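Local coordinates for protein amide synthase (PDB 1L5A) that probably forms an amide bond during vibriobactin assembly, acting as a stand-alone nonribosomal peptide synthetase condensation enzyme that joins an aryl acyl group to a polyamine, at residues F158-E167 and S266-M275; E250-P259 and Y328-I336. One frame throughout, in Å; residues are numbered along the deposited sequence.

Contact 1: residues F158-E167 and S266-M275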
loop_
_atom_site.group_PDB
_atom_site.type_symbol
_atom_site.label_atom_id
_atom_site.label_comp_id
_atom_site.label_asym_id
_atom_site.label_seq_id
_atom_site.Cartn_x
_atom_site.Cartn_y
_atom_site.Cartn_z
ATOM N N PHE A 158 -16.009 7.098 16.603
ATOM C CA PHE A 158 -15.772 5.953 15.740
ATOM C C PHE A 158 -16.138 6.413 14.327
ATOM O O PHE A 158 -17.041 7.230 14.165
ATOM C CB PHE A 158 -16.692 4.799 16.148
ATOM C CG PHE A 158 -16.339 4.169 17.469
ATOM C CD1 PHE A 158 -17.319 3.975 18.447
ATOM C CD2 PHE A 158 -15.045 3.717 17.719
ATOM C CE1 PHE A 158 -17.017 3.339 19.654
ATOM C CE2 PHE A 158 -14.727 3.075 18.921
ATOM C CZ PHE A 158 -15.716 2.885 19.897
ATOM N N LYS A 159 -15.447 5.905 13.315
ATOM C CA LYS A 159 -15.760 6.270 11.938
ATOM C C LYS A 159 -17.067 5.543 11.601
ATOM O O LYS A 159 -17.382 4.532 12.207
ATOM C CB LYS A 159 -14.659 5.781 11.001
ATOM C CG LYS A 159 -13.244 6.256 11.345
ATOM C CD LYS A 159 -12.891 7.561 10.657
ATOM C CE LYS A 159 -11.478 8.027 11.031
ATOM N NZ LYS A 159 -10.382 7.037 10.744
ATOM N N PRO A 160 -17.848 6.054 10.638
ATOM C CA PRO A 160 -19.099 5.361 10.304
ATOM C C PRO A 160 -18.854 3.974 9.762
ATOM O O PRO A 160 -17.813 3.722 9.163
ATOM C CB PRO A 160 -19.757 6.279 9.261
ATOM C CG PRO A 160 -18.639 7.147 8.768
ATOM C CD PRO A 160 -17.771 7.362 9.961
ATOM N N TYR A 161 -19.810 3.073 9.977
ATOM C CA TYR A 161 -19.671 1.698 9.505
ATOM C C TYR A 161 -19.534 1.706 7.990
ATOM O O TYR A 161 -18.853 0.859 7.420
ATOM C CB TYR A 161 -20.887 0.849 9.913
ATOM C CG TYR A 161 -20.759 -0.635 9.562
ATOM C CD1 TYR A 161 -19.794 -1.435 10.175
ATOM C CD2 TYR A 161 -21.612 -1.235 8.635
ATOM C CE1 TYR A 161 -19.686 -2.770 9.884
ATOM C CE2 TYR A 161 -21.514 -2.592 8.341
ATOM C CZ TYR A 161 -20.550 -3.350 8.974
ATOM O OH TYR A 161 -20.473 -4.705 8.753
ATOM N N GLN A 162 -20.188 2.675 7.351
ATOM C CA GLN A 162 -20.156 2.832 5.901
ATOM C C GLN A 162 -18.728 2.994 5.371
ATOM O O GLN A 162 -18.420 2.582 4.248
ATOM C CB GLN A 162 -20.997 4.046 5.490
ATOM C CG GLN A 162 -21.057 4.306 3.978
ATOM C CD GLN A 162 -21.657 3.144 3.205
ATOM O OE1 GLN A 162 -22.540 2.446 3.703
ATOM N NE2 GLN A 162 -21.192 2.944 1.976
ATOM N N SER A 163 -17.852 3.601 6.161
ATOM C CA SER A 163 -16.477 3.760 5.704
ATOM C C SER A 163 -15.836 2.374 5.615
ATOM O O SER A 163 -15.043 2.108 4.700
ATOM C CB SER A 163 -15.673 4.647 6.656
ATOM O OG SER A 163 -16.107 5.995 6.589
ATOM N N TYR A 164 -16.180 1.501 6.563
ATOM C CA TYR A 164 -15.649 0.143 6.559
ATOM C C TYR A 164 -16.213 -0.623 5.352
ATOM O O TYR A 164 -15.484 -1.315 4.641
ATOM C CB TYR A 164 -16.012 -0.591 7.855
ATOM C CG TYR A 164 -15.694 -2.066 7.827
ATOM C CD1 TYR A 164 -14.372 -2.516 7.821
ATOM C CD2 TYR A 164 -16.710 -3.010 7.706
ATOM C CE1 TYR A 164 -14.073 -3.870 7.678
ATOM C CE2 TYR A 164 -16.421 -4.370 7.561
ATOM C CZ TYR A 164 -15.101 -4.790 7.540
ATOM O OH TYR A 164 -14.815 -6.115 7.317
ATOM N N LEU A 165 -17.505 -0.492 5.098
ATOM C CA LEU A 165 -18.062 -1.206 3.968
ATOM C C LEU A 165 -17.322 -0.836 2.707
ATOM O O LEU A 165 -16.970 -1.708 1.908
ATOM C CB LEU A 165 -19.539 -0.889 3.800
ATOM C CG LEU A 165 -20.389 -1.497 4.898
ATOM C CD1 LEU A 165 -21.835 -1.287 4.533
ATOM C CD2 LEU A 165 -20.067 -2.995 5.048
ATOM N N GLU A 166 -17.099 0.460 2.528
ATOM C CA GLU A 166 -16.392 0.939 1.348
ATOM C C GLU A 166 -14.996 0.332 1.269
ATOM O O GLU A 166 -14.581 -0.185 0.224
ATOM C CB GLU A 166 -16.282 2.452 1.381
ATOM C CG GLU A 166 -17.536 3.165 0.947
ATOM C CD GLU A 166 -17.536 4.611 1.396
ATOM O OE1 GLU A 166 -16.454 5.119 1.812
ATOM O OE2 GLU A 166 -18.621 5.228 1.331
ATOM N N GLU A 167 -14.274 0.386 2.379
ATOM C CA GLU A 167 -12.940 -0.174 2.399
ATOM C C GLU A 167 -13.013 -1.669 2.026
ATOM O O GLU A 167 -12.273 -2.129 1.151
ATOM C CB GLU A 167 -12.305 0.036 3.786
ATOM C CG GLU A 167 -10.826 -0.286 3.852
ATOM C CD GLU A 167 -10.309 -0.286 5.262
ATOM O OE1 GLU A 167 -9.860 0.769 5.749
ATOM O OE2 GLU A 167 -10.373 -1.351 5.906
ATOM N N SER A 266 -6.524 -1.037 9.179
ATOM C CA SER A 266 -7.838 -0.765 8.606
ATOM C C SER A 266 -8.695 0.222 9.387
ATOM O O SER A 266 -8.512 0.434 10.589
ATOM C CB SER A 266 -8.615 -2.077 8.461
ATOM O OG SER A 266 -9.987 -1.841 8.193
ATOM N N VAL A 267 -9.658 0.812 8.699
ATOM C CA VAL A 267 -10.538 1.756 9.359
ATOM C C VAL A 267 -11.382 1.007 10.395
ATOM O O VAL A 267 -12.005 1.608 11.265
ATOM C CB VAL A 267 -11.426 2.469 8.327
ATOM C CG1 VAL A 267 -12.470 1.511 7.781
ATOM C CG2 VAL A 267 -12.029 3.716 8.946
ATOM N N ALA A 268 -11.370 -0.318 10.308
ATOM C CA ALA A 268 -12.112 -1.157 11.237
ATOM C C ALA A 268 -11.502 -0.974 12.618
ATOM O O ALA A 268 -12.093 -1.357 13.628
ATOM C CB ALA A 268 -12.024 -2.641 10.810
ATOM N N ALA A 269 -10.307 -0.397 12.665
ATOM C CA ALA A 269 -9.657 -0.186 13.949
ATOM C C ALA A 269 -10.428 0.869 14.719
ATOM O O ALA A 269 -10.219 1.043 15.919
ATOM C CB ALA A 269 -8.230 0.259 13.759
ATOM N N ASN A 270 -11.313 1.569 14.017
ATOM C CA ASN A 270 -12.126 2.608 14.628
ATOM C C ASN A 270 -13.588 2.404 14.289
ATOM O O ASN A 270 -14.336 3.365 14.174
ATOM C CB ASN A 270 -11.702 3.992 14.135
ATOM C CG ASN A 270 -10.236 4.235 14.308
ATOM O OD1 ASN A 270 -9.469 4.154 13.350
ATOM N ND2 ASN A 270 -9.822 4.512 15.541
ATOM N N VAL A 271 -13.996 1.154 14.129
ATOM C CA VAL A 271 -15.377 0.857 13.806
ATOM C C VAL A 271 -15.757 -0.442 14.472
ATOM O O VAL A 271 -15.412 -1.516 13.995
ATOM C CB VAL A 271 -15.600 0.690 12.291
ATOM C CG1 VAL A 271 -17.074 0.552 12.006
ATOM C CG2 VAL A 271 -15.020 1.850 11.539
ATOM N N PRO A 272 -16.443 -0.356 15.613
ATOM C CA PRO A 272 -16.850 -1.576 16.309
ATOM C C PRO A 272 -17.743 -2.367 15.356
ATOM O O PRO A 272 -18.591 -1.791 14.677
ATOM C CB PRO A 272 -17.604 -1.037 17.513
ATOM C CG PRO A 272 -16.852 0.247 17.831
ATOM C CD PRO A 272 -16.686 0.845 16.440
ATOM N N GLY A 273 -17.520 -3.675 15.274
ATOM C CA GLY A 273 -18.319 -4.508 14.394
ATOM C C GLY A 273 -17.782 -5.931 14.342
ATOM O O GLY A 273 -17.004 -6.343 15.203
ATOM N N LEU A 274 -18.194 -6.685 13.326
ATOM C CA LEU A 274 -17.733 -8.052 13.158
ATOM C C LEU A 274 -16.648 -8.139 12.089
ATOM O O LEU A 274 -16.900 -7.940 10.893
ATOM C CB LEU A 274 -18.895 -8.979 12.773
ATOM C CG LEU A 274 -18.447 -10.389 12.356
ATOM C CD1 LEU A 274 -17.545 -10.970 13.450
ATOM C CD2 LEU A 274 -19.660 -11.295 12.113
ATOM N N MET A 275 -15.434 -8.448 12.509
ATOM C CA MET A 275 -14.369 -8.559 11.528
ATOM C C MET A 275 -13.424 -9.736 11.766
ATOM O O MET A 275 -12.694 -10.127 10.865
ATOM C CB MET A 275 -13.557 -7.248 11.476
ATOM C CG MET A 275 -14.303 -6.045 10.919
ATOM S SD MET A 275 -15.155 -5.023 12.168
ATOM C CE MET A 275 -16.008 -3.884 11.082
HETATM O O HOH W 1 -18.905 -5.876 10.800
HETATM O O HOH W 2 -16.050 -8.818 7.859
#
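M275 lays its terminal methyl over the face of the Y164 ring, CE standing 3.5 Å from the ring centroid and 9° off the normal, in a CH-pi contact. SD lies farther out above the same ring, a Met-aromatic pair at a distance. This is where the loop between strands 255-260 and 277-282 of the condensation-domain fold meets the start of helix 161-172. With CG anti to the backbone N (chi1 170°), Y164 swings its ring out to where M275 CE caps one face; the two chains run past each other, M275 CG ending near Y164 OH. The A268 methyl adds a contact to the Y164 ring, and V271 CG1 meets the edge of the Y161 ring.

At the start of 158-167, F158 takes P272 across its ring, the proline CG over the ring centre in a second CH-pi contact, 3.5 Å from the centroid. Next to it the backbones join: K159 N donates to N270 O at 2.9 Å. The aliphatic part of K159 runs alongside N270 and crosses V267, with CG 3.7 Å from V267 CG2.

The carboxylate of E167 secures the 3-10 turn. OE1 accepts from V267 N (3.0 Å, 163°) with its syn lone pair, and OE2 takes the S266 hydroxyl, although the modelled length of that bond is doubtful. R310 forms a salt bridge with OE2 as well, so the same oxygen has two partners. Beyond the segments, M275 N donates to D130, the aspartate of the HHxxxDG signature of condensation domains, the motif associated with their active site.

Two waters complete the join: one binds Y161 OH at 2.8 Å and both N and O of L274, and the other links Y164 OH to L274 O.

Contact 2: residues E250-P259 and Y328-I336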
loop_
_atom_site.group_PDB
_atom_site.type_symbol
_atom_site.label_atom_id
_atom_site.label_comp_id
_atom_site.label_asym_id
_atom_site.label_seq_id
_atom_site.Cartn_x
_atom_site.Cartn_y
_atom_site.Cartn_z
ATOM N N GLU A 250 -0.414 -33.469 21.220
ATOM C CA GLU A 250 -1.412 -33.878 20.231
ATOM C C GLU A 250 -0.759 -33.853 18.850
ATOM O O GLU A 250 -1.217 -33.184 17.933
ATOM C CB GLU A 250 -2.623 -32.922 20.292
ATOM C CG GLU A 250 -3.938 -33.489 19.731
ATOM C CD GLU A 250 -5.165 -32.682 20.163
ATOM O OE1 GLU A 250 -5.318 -32.456 21.384
ATOM O OE2 GLU A 250 -5.978 -32.279 19.293
ATOM N N PRO A 251 0.320 -34.618 18.686
ATOM C CA PRO A 251 1.067 -34.700 17.427
ATOM C C PRO A 251 0.229 -34.922 16.166
ATOM O O PRO A 251 0.580 -34.426 15.093
ATOM C CB PRO A 251 2.040 -35.850 17.680
ATOM C CG PRO A 251 1.246 -36.747 18.588
ATOM C CD PRO A 251 0.666 -35.747 19.568
ATOM N N ASP A 252 -0.871 -35.658 16.289
ATOM C CA ASP A 252 -1.721 -35.945 15.137
ATOM C C ASP A 252 -2.565 -34.770 14.645
ATOM O O ASP A 252 -3.256 -34.871 13.624
ATOM C CB ASP A 252 -2.609 -37.141 15.450
ATOM C CG ASP A 252 -1.800 -38.366 15.805
ATOM O OD1 ASP A 252 -0.884 -38.711 15.023
ATOM O OD2 ASP A 252 -2.070 -38.978 16.864
ATOM N N ALA A 253 -2.513 -33.658 15.376
ATOM C CA ALA A 253 -3.245 -32.461 14.988
ATOM C C ALA A 253 -2.236 -31.529 14.319
ATOM O O ALA A 253 -1.451 -30.853 14.978
ATOM C CB ALA A 253 -3.863 -31.796 16.214
ATOM N N PRO A 254 -2.222 -31.507 12.987
ATOM C CA PRO A 254 -1.269 -30.630 12.307
ATOM C C PRO A 254 -1.641 -29.150 12.339
ATOM O O PRO A 254 -0.797 -28.294 12.096
ATOM C CB PRO A 254 -1.241 -31.194 10.885
ATOM C CG PRO A 254 -2.617 -31.710 10.712
ATOM C CD PRO A 254 -2.925 -32.375 12.028
ATOM N N TRP A 255 -2.894 -28.842 12.650
ATOM C CA TRP A 255 -3.310 -27.452 12.664
ATOM C C TRP A 255 -3.658 -26.835 14.014
ATOM O O TRP A 255 -4.137 -27.521 14.922
ATOM C CB TRP A 255 -4.492 -27.288 11.737
ATOM C CG TRP A 255 -4.220 -27.711 10.330
ATOM C CD1 TRP A 255 -4.549 -28.902 9.746
ATOM C CD2 TRP A 255 -3.666 -26.894 9.292
ATOM N NE1 TRP A 255 -4.250 -28.868 8.402
ATOM C CE2 TRP A 255 -3.708 -27.646 8.100
ATOM C CE3 TRP A 255 -3.144 -25.592 9.257
ATOM C CZ2 TRP A 255 -3.251 -27.138 6.881
ATOM C CZ3 TRP A 255 -2.690 -25.088 8.050
ATOM C CH2 TRP A 255 -2.749 -25.860 6.876
ATOM N N LEU A 256 -3.394 -25.531 14.133
ATOM C CA LEU A 256 -3.727 -24.743 15.325
ATOM C C LEU A 256 -4.514 -23.571 14.760
ATOM O O LEU A 256 -3.992 -22.850 13.928
ATOM C CB LEU A 256 -2.487 -24.186 16.004
ATOM C CG LEU A 256 -2.504 -24.065 17.535
ATOM C CD1 LEU A 256 -1.556 -22.941 17.943
ATOM C CD2 LEU A 256 -3.907 -23.804 18.070
ATOM N N TRP A 257 -5.756 -23.373 15.192
ATOM C CA TRP A 257 -6.547 -22.272 14.671
ATOM C C TRP A 257 -6.385 -21.029 15.513
ATOM O O TRP A 257 -6.304 -21.107 16.743
ATOM C CB TRP A 257 -8.017 -22.650 14.576
ATOM C CG TRP A 257 -8.316 -23.675 13.516
ATOM C CD1 TRP A 257 -8.136 -25.027 13.603
ATOM C CD2 TRP A 257 -8.840 -23.424 12.205
ATOM N NE1 TRP A 257 -8.518 -25.632 12.429
ATOM C CE2 TRP A 257 -8.953 -24.675 11.554
ATOM C CE3 TRP A 257 -9.225 -22.262 11.517
ATOM C CZ2 TRP A 257 -9.439 -24.802 10.247
ATOM C CZ3 TRP A 257 -9.714 -22.388 10.211
ATOM C CH2 TRP A 257 -9.816 -23.650 9.592
ATOM N N LEU A 258 -6.338 -19.887 14.822
ATOM C CA LEU A 258 -6.153 -18.562 15.415
ATOM C C LEU A 258 -7.203 -17.572 14.979
ATOM O O LEU A 258 -7.830 -17.724 13.925
ATOM C CB LEU A 258 -4.854 -17.923 14.945
ATOM C CG LEU A 258 -3.517 -18.566 15.173
ATOM C CD1 LEU A 258 -2.482 -17.780 14.411
ATOM C CD2 LEU A 258 -3.221 -18.572 16.657
ATOM N N PRO A 259 -7.400 -16.528 15.788
ATOM C CA PRO A 259 -8.382 -15.539 15.376
ATOM C C PRO A 259 -7.551 -14.323 14.943
ATOM O O PRO A 259 -6.750 -13.812 15.736
ATOM C CB PRO A 259 -9.182 -15.284 16.659
ATOM C CG PRO A 259 -8.147 -15.343 17.701
ATOM C CD PRO A 259 -7.187 -16.473 17.248
ATOM N N TYR A 328 -15.340 -25.879 8.407
ATOM C CA TYR A 328 -14.161 -26.487 9.010
ATOM C C TYR A 328 -14.319 -26.601 10.519
ATOM O O TYR A 328 -14.962 -25.748 11.171
ATOM C CB TYR A 328 -12.917 -25.646 8.751
ATOM C CG TYR A 328 -12.463 -25.602 7.312
ATOM C CD1 TYR A 328 -12.184 -24.383 6.687
ATOM C CD2 TYR A 328 -12.237 -26.772 6.597
ATOM C CE1 TYR A 328 -11.687 -24.339 5.398
ATOM C CE2 TYR A 328 -11.739 -26.738 5.311
ATOM C CZ TYR A 328 -11.464 -25.525 4.718
ATOM O OH TYR A 328 -10.941 -25.502 3.455
ATOM N N PHE A 329 -13.707 -27.642 11.073
ATOM C CA PHE A 329 -13.724 -27.847 12.511
ATOM C C PHE A 329 -12.534 -27.044 13.001
ATOM O O PHE A 329 -11.399 -27.510 12.954
ATOM C CB PHE A 329 -13.543 -29.328 12.829
ATOM C CG PHE A 329 -13.630 -29.652 14.287
ATOM C CD1 PHE A 329 -14.770 -29.337 15.010
ATOM C CD2 PHE A 329 -12.584 -30.314 14.933
ATOM C CE1 PHE A 329 -14.887 -29.677 16.366
ATOM C CE2 PHE A 329 -12.684 -30.661 16.294
ATOM C CZ PHE A 329 -13.845 -30.341 17.013
ATOM N N MET A 330 -12.773 -25.820 13.459
ATOM C CA MET A 330 -11.652 -24.991 13.905
ATOM C C MET A 330 -11.120 -25.365 15.273
ATOM O O MET A 330 -11.239 -24.611 16.226
ATOM C CB MET A 330 -12.041 -23.516 13.847
ATOM C CG MET A 330 -12.282 -23.078 12.405
ATOM S SD MET A 330 -13.282 -21.604 12.189
ATOM C CE MET A 330 -14.004 -21.874 10.518
ATOM N N SER A 331 -10.505 -26.538 15.355
ATOM C CA SER A 331 -9.938 -27.000 16.612
ATOM C C SER A 331 -8.699 -27.836 16.347
ATOM O O SER A 331 -8.630 -28.546 15.362
ATOM C CB SER A 331 -10.966 -27.837 17.374
ATOM O OG SER A 331 -10.466 -28.179 18.653
ATOM N N PRO A 332 -7.693 -27.750 17.216
ATOM C CA PRO A 332 -7.607 -26.929 18.432
ATOM C C PRO A 332 -7.528 -25.420 18.114
ATOM O O PRO A 332 -7.052 -25.013 17.062
ATOM C CB PRO A 332 -6.354 -27.472 19.128
ATOM C CG PRO A 332 -5.510 -27.926 18.001
ATOM C CD PRO A 332 -6.513 -28.610 17.076
ATOM N N PHE A 333 -7.982 -24.602 19.050
ATOM C CA PHE A 333 -8.051 -23.161 18.851
ATOM C C PHE A 333 -7.374 -22.378 19.976
ATOM O O PHE A 333 -7.510 -22.729 21.151
ATOM C CB PHE A 333 -9.531 -22.776 18.782
ATOM C CG PHE A 333 -9.792 -21.420 18.208
ATOM C CD1 PHE A 333 -10.171 -21.281 16.878
ATOM C CD2 PHE A 333 -9.666 -20.278 18.996
ATOM C CE1 PHE A 333 -10.424 -20.010 16.338
ATOM C CE2 PHE A 333 -9.915 -19.007 18.463
ATOM C CZ PHE A 333 -10.295 -18.876 17.132
ATOM N N ILE A 334 -6.642 -21.321 19.626
ATOM C CA ILE A 334 -5.998 -20.513 20.658
ATOM C C ILE A 334 -6.490 -19.057 20.607
ATOM O O ILE A 334 -6.729 -18.495 19.547
ATOM C CB ILE A 334 -4.447 -20.613 20.570
ATOM C CG1 ILE A 334 -3.813 -19.866 21.739
ATOM C CG2 ILE A 334 -3.949 -20.056 19.260
ATOM C CD1 ILE A 334 -2.348 -20.127 21.894
ATOM N N ASN A 335 -6.683 -18.470 21.776
ATOM C CA ASN A 335 -7.193 -17.104 21.912
ATOM C C ASN A 335 -6.331 -16.403 22.924
ATOM O O ASN A 335 -6.010 -16.975 23.975
ATOM C CB ASN A 335 -8.612 -17.114 22.494
ATOM C CG ASN A 335 -9.658 -16.615 21.531
ATOM O OD1 ASN A 335 -9.570 -15.498 21.036
ATOM N ND2 ASN A 335 -10.670 -17.443 21.269
ATOM N N ILE A 336 -5.952 -15.172 22.624
ATOM C CA ILE A 336 -5.179 -14.401 23.583
ATOM C C ILE A 336 -6.049 -13.205 23.948
ATOM O O ILE A 336 -6.476 -12.454 23.076
ATOM C CB ILE A 336 -3.870 -13.879 23.002
ATOM C CG1 ILE A 336 -2.987 -15.040 22.496
ATOM C CG2 ILE A 336 -3.185 -13.058 24.061
ATOM C CD1 ILE A 336 -2.504 -16.003 23.580
#
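W257 and M330 both turn CG anti to their own carbonyl carbon (chi1 -69° and -65°), which brings the methionine chain over one face of the indole. M330 CG lies 3.4 Å from the centroid of the six-membered ring, a CH-pi contact, and SD sits obliquely above it as a Met-aromatic partner. Y328 reaches the far end of the indole with its CB, 3.8 Å from W257 CH2, and its ring is inclined to the tryptophan. F333, with CG anti to its backbone N, places its ring so that W257 O lies over one face, toward the rim, and CZ meets P259 CB.

The backbones are tied by two bonds about W257: its N donates to P332 O at 2.8 Å, and I334 N donates to W257 O at 2.9 Å. P332, preceded by a cis peptide bond, packs its ring against W255 O. Toward helix 234-249, L256 CD2 touches I334 CG2, and both side chains abut that helix.

W257 and F333 thus form a single parallel beta bridge, through which the antiparallel pair of strands 255-260 and 277-282 adjoins the outermost strand, 333-337, of the mixed four-stranded sheet in the acyltransferase-like condensation fold.

In the fold
The two contacts interleave along the chain: 250-259 of contact 2 leads into the loop that carries 266-275 of contact 1, and the chain then returns as strand 277-282 to pair with 255-260. Their centres lie 28 Å apart and their nearest atoms about 8 Å, without touching. Contact 2 roots the excursion in the sheet of the C-terminal half, whereas contact 1 docks its outer part on helix 161-172 of the N-terminal half. The loop therefore bridges the two halves, between which condensation domains hold their active-site channel, contact 1 being the one that lies beside the signature motif.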